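Local coordinates for putative peptide ABC-transport system periplasmic peptide-binding protein (Campylobacter jejuni, PDB 4OEU), which probably serves as the periplasmic binding protein of an ABC importer, and here holds nickel and free histidine, at residues A239-L244 with I382-P387. Numbering follows the deposited sequence.
Sequences ADYRAL and IGWGSP. With HIS (histidine), chain D.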
loop_
_atom_site.group_PDB
_atom_site.type_symbol
_atom_site.label_atom_id
_atom_site.label_comp_id
_atom_site.label_asym_id
_atom_site.label_seq_id
_atom_site.Cartn_x
_atom_site.Cartn_y
_atom_site.Cartn_z
ATOM N N ALA A 239 3.607 -2.956 -7.914
ATOM C CA ALA A 239 4.633 -3.223 -6.914
ATOM C C ALA A 239 4.066 -4.085 -5.781
ATOM O O ALA A 239 4.741 -4.354 -4.786
ATOM C CB ALA A 239 5.185 -1.922 -6.366
ATOM N N ASP A 240 2.810 -4.496 -5.921
ATOM C CA ASP A 240 2.146 -5.291 -4.887
ATOM C C ASP A 240 2.697 -6.708 -4.835
ATOM O O ASP A 240 2.752 -7.394 -5.857
ATOM C CB ASP A 240 0.634 -5.342 -5.132
ATOM C CG ASP A 240 -0.143 -5.838 -3.926
ATOM O OD1 ASP A 240 0.438 -5.962 -2.825
ATOM O OD2 ASP A 240 -1.351 -6.114 -4.081
ATOM N N TYR A 241 3.120 -7.147 -3.655
ATOM C CA TYR A 241 3.521 -8.538 -3.492
ATOM C C TYR A 241 2.685 -9.242 -2.421
ATOM O O TYR A 241 2.123 -8.598 -1.527
ATOM C CB TYR A 241 5.009 -8.634 -3.141
ATOM C CG TYR A 241 5.384 -7.989 -1.827
ATOM C CD1 TYR A 241 5.296 -8.698 -0.635
ATOM C CD2 TYR A 241 5.851 -6.685 -1.781
ATOM C CE1 TYR A 241 5.641 -8.124 0.560
ATOM C CE2 TYR A 241 6.202 -6.095 -0.580
ATOM C CZ TYR A 241 6.091 -6.824 0.588
ATOM O OH TYR A 241 6.433 -6.261 1.795
ATOM N N ARG A 242 2.608 -10.565 -2.512
ATOM C CA ARG A 242 1.972 -11.355 -1.466
ATOM C C ARG A 242 3.061 -12.126 -0.740
ATOM O O ARG A 242 4.088 -12.477 -1.330
ATOM C CB ARG A 242 0.914 -12.313 -2.037
ATOM C CG ARG A 242 -0.276 -11.621 -2.675
ATOM C CD ARG A 242 -1.223 -11.049 -1.618
ATOM N NE ARG A 242 -2.152 -10.088 -2.204
ATOM C CZ ARG A 242 -1.834 -8.818 -2.443
ATOM N NH1 ARG A 242 -0.623 -8.373 -2.134
ATOM N NH2 ARG A 242 -2.721 -7.989 -2.977
ATOM N N ALA A 243 2.838 -12.374 0.543
ATOM C CA ALA A 243 3.817 -13.067 1.362
ATOM C C ALA A 243 3.144 -13.676 2.582
ATOM O O ALA A 243 1.980 -13.390 2.871
ATOM C CB ALA A 243 4.933 -12.111 1.788
ATOM N N LEU A 244 3.874 -14.539 3.279
ATOM C CA LEU A 244 3.431 -15.037 4.572
ATOM C C LEU A 244 4.105 -14.244 5.682
ATOM O O LEU A 244 5.327 -14.276 5.814
ATOM C CB LEU A 244 3.737 -16.530 4.732
ATOM C CG LEU A 244 3.307 -17.089 6.090
ATOM C CD1 LEU A 244 1.785 -17.052 6.216
ATOM C CD2 LEU A 244 3.818 -18.509 6.297
ATOM N N ILE A 382 -0.115 -11.877 3.935
ATOM C CA ILE A 382 -0.070 -10.433 3.920
ATOM C C ILE A 382 0.273 -9.920 2.527
ATOM O O ILE A 382 0.636 -10.705 1.636
ATOM C CB ILE A 382 0.969 -9.915 4.935
ATOM C CG1 ILE A 382 0.660 -8.478 5.371
ATOM C CG2 ILE A 382 2.372 -10.038 4.367
ATOM C CD1 ILE A 382 1.327 -8.091 6.670
ATOM N N GLY A 383 0.114 -8.611 2.340
ATOM C CA GLY A 383 0.517 -7.934 1.124
ATOM C C GLY A 383 0.931 -6.492 1.378
ATOM O O GLY A 383 0.402 -5.829 2.280
ATOM N N TRP A 384 1.891 -6.018 0.586
ATOM C CA TRP A 384 2.348 -4.625 0.607
ATOM C C TRP A 384 2.935 -4.264 -0.750
ATOM O O TRP A 384 3.092 -5.125 -1.618
ATOM C CB TRP A 384 3.418 -4.395 1.677
ATOM C CG TRP A 384 2.975 -4.551 3.100
ATOM C CD1 TRP A 384 3.325 -5.551 3.956
ATOM C CD2 TRP A 384 2.131 -3.665 3.840
ATOM N NE1 TRP A 384 2.745 -5.346 5.184
ATOM C CE2 TRP A 384 2.002 -4.199 5.139
ATOM C CE3 TRP A 384 1.467 -2.478 3.531
ATOM C CZ2 TRP A 384 1.230 -3.587 6.129
ATOM C CZ3 TRP A 384 0.705 -1.865 4.517
ATOM C CH2 TRP A 384 0.592 -2.423 5.800
ATOM N N GLY A 385 3.288 -2.997 -0.931
ATOM C CA GLY A 385 4.048 -2.607 -2.107
ATOM C C GLY A 385 3.683 -1.242 -2.647
ATOM O O GLY A 385 2.507 -0.935 -2.856
ATOM N N SER A 386 4.709 -0.438 -2.903
ATOM C CA SER A 386 4.527 0.909 -3.418
ATOM C C SER A 386 5.408 1.156 -4.637
ATOM O O SER A 386 6.578 0.764 -4.654
ATOM C CB SER A 386 4.846 1.944 -2.335
ATOM O OG SER A 386 4.917 3.245 -2.891
ATOM N N PRO A 387 4.839 1.809 -5.661
ATOM C CA PRO A 387 5.575 2.210 -6.862
ATOM C C PRO A 387 6.325 3.516 -6.641
ATOM O O PRO A 387 7.006 3.987 -7.548
ATOM C CB PRO A 387 4.469 2.383 -7.904
ATOM C CG PRO A 387 3.285 2.834 -7.100
ATOM C CD PRO A 387 3.407 2.149 -5.751
HETATM N N HIS D . -1.907 -4.290 3.757
HETATM C CA HIS D . -1.938 -5.556 4.484
HETATM C C HIS D . -2.373 -6.689 3.568
HETATM O O HIS D . -2.889 -6.428 2.487
HETATM C CB HIS D . -2.898 -5.468 5.671
HETATM C CG HIS D . -4.332 -5.314 5.279
HETATM N ND1 HIS D . -4.727 -4.622 4.143
HETATM C CD2 HIS D . -5.478 -5.751 5.855
HETATM C CE1 HIS D . -6.040 -4.641 4.051
HETATM N NE2 HIS D . -6.525 -5.325 5.077
HETATM O OXT HIS D . -2.273 -7.875 3.899
#
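Tyr241 lays its ring across the backbone of Trp384, with the carbonyl O of Trp384 over one ring face, 3.2 Å from Tyr241 CD2. Chi1 of 63° sets the phenol between its own N and carbonyl carbon, folding it toward the opposing strand until OH reaches Trp384 CB at 3.5 Å. That same carbonyl O accepts a nearly straight bond from Tyr241 N (2.9 Å, 170°). The two residues form a hydrogen-bonded antiparallel pair, as do Ala243 and Ile382, where Ile382 N reaches Ala243 O at 2.8 Å.

Arg242 extends from the other face of the sheet, its NH1 passing 3.5 Å from Gly383 CA. The guanidinium meets the Asp240 carboxylate end-on, NH1 to OD1 at 2.7 Å and NH2 to OD2, while His480 ND1 and the backbone N of His481 also bond that carboxylate.

The Trp384 indole runs on past the Tyr241 hydroxyl and beneath the bound histidine, whose N sits above one ring face, 3.6 Å from CZ3. Gly383 N donates to the ligand's OXT (2.9 Å), so this strand end lines the histidine pocket, with nickel about 5 Å from the Trp384 side chain. Arg344 of helix 342-357 also hydrogen-bonds the ligand. The Trp411 ring meets the indole nearly parallel, while strand 454-467 pairs with strand 241-246, flanking it opposite strand 379-384.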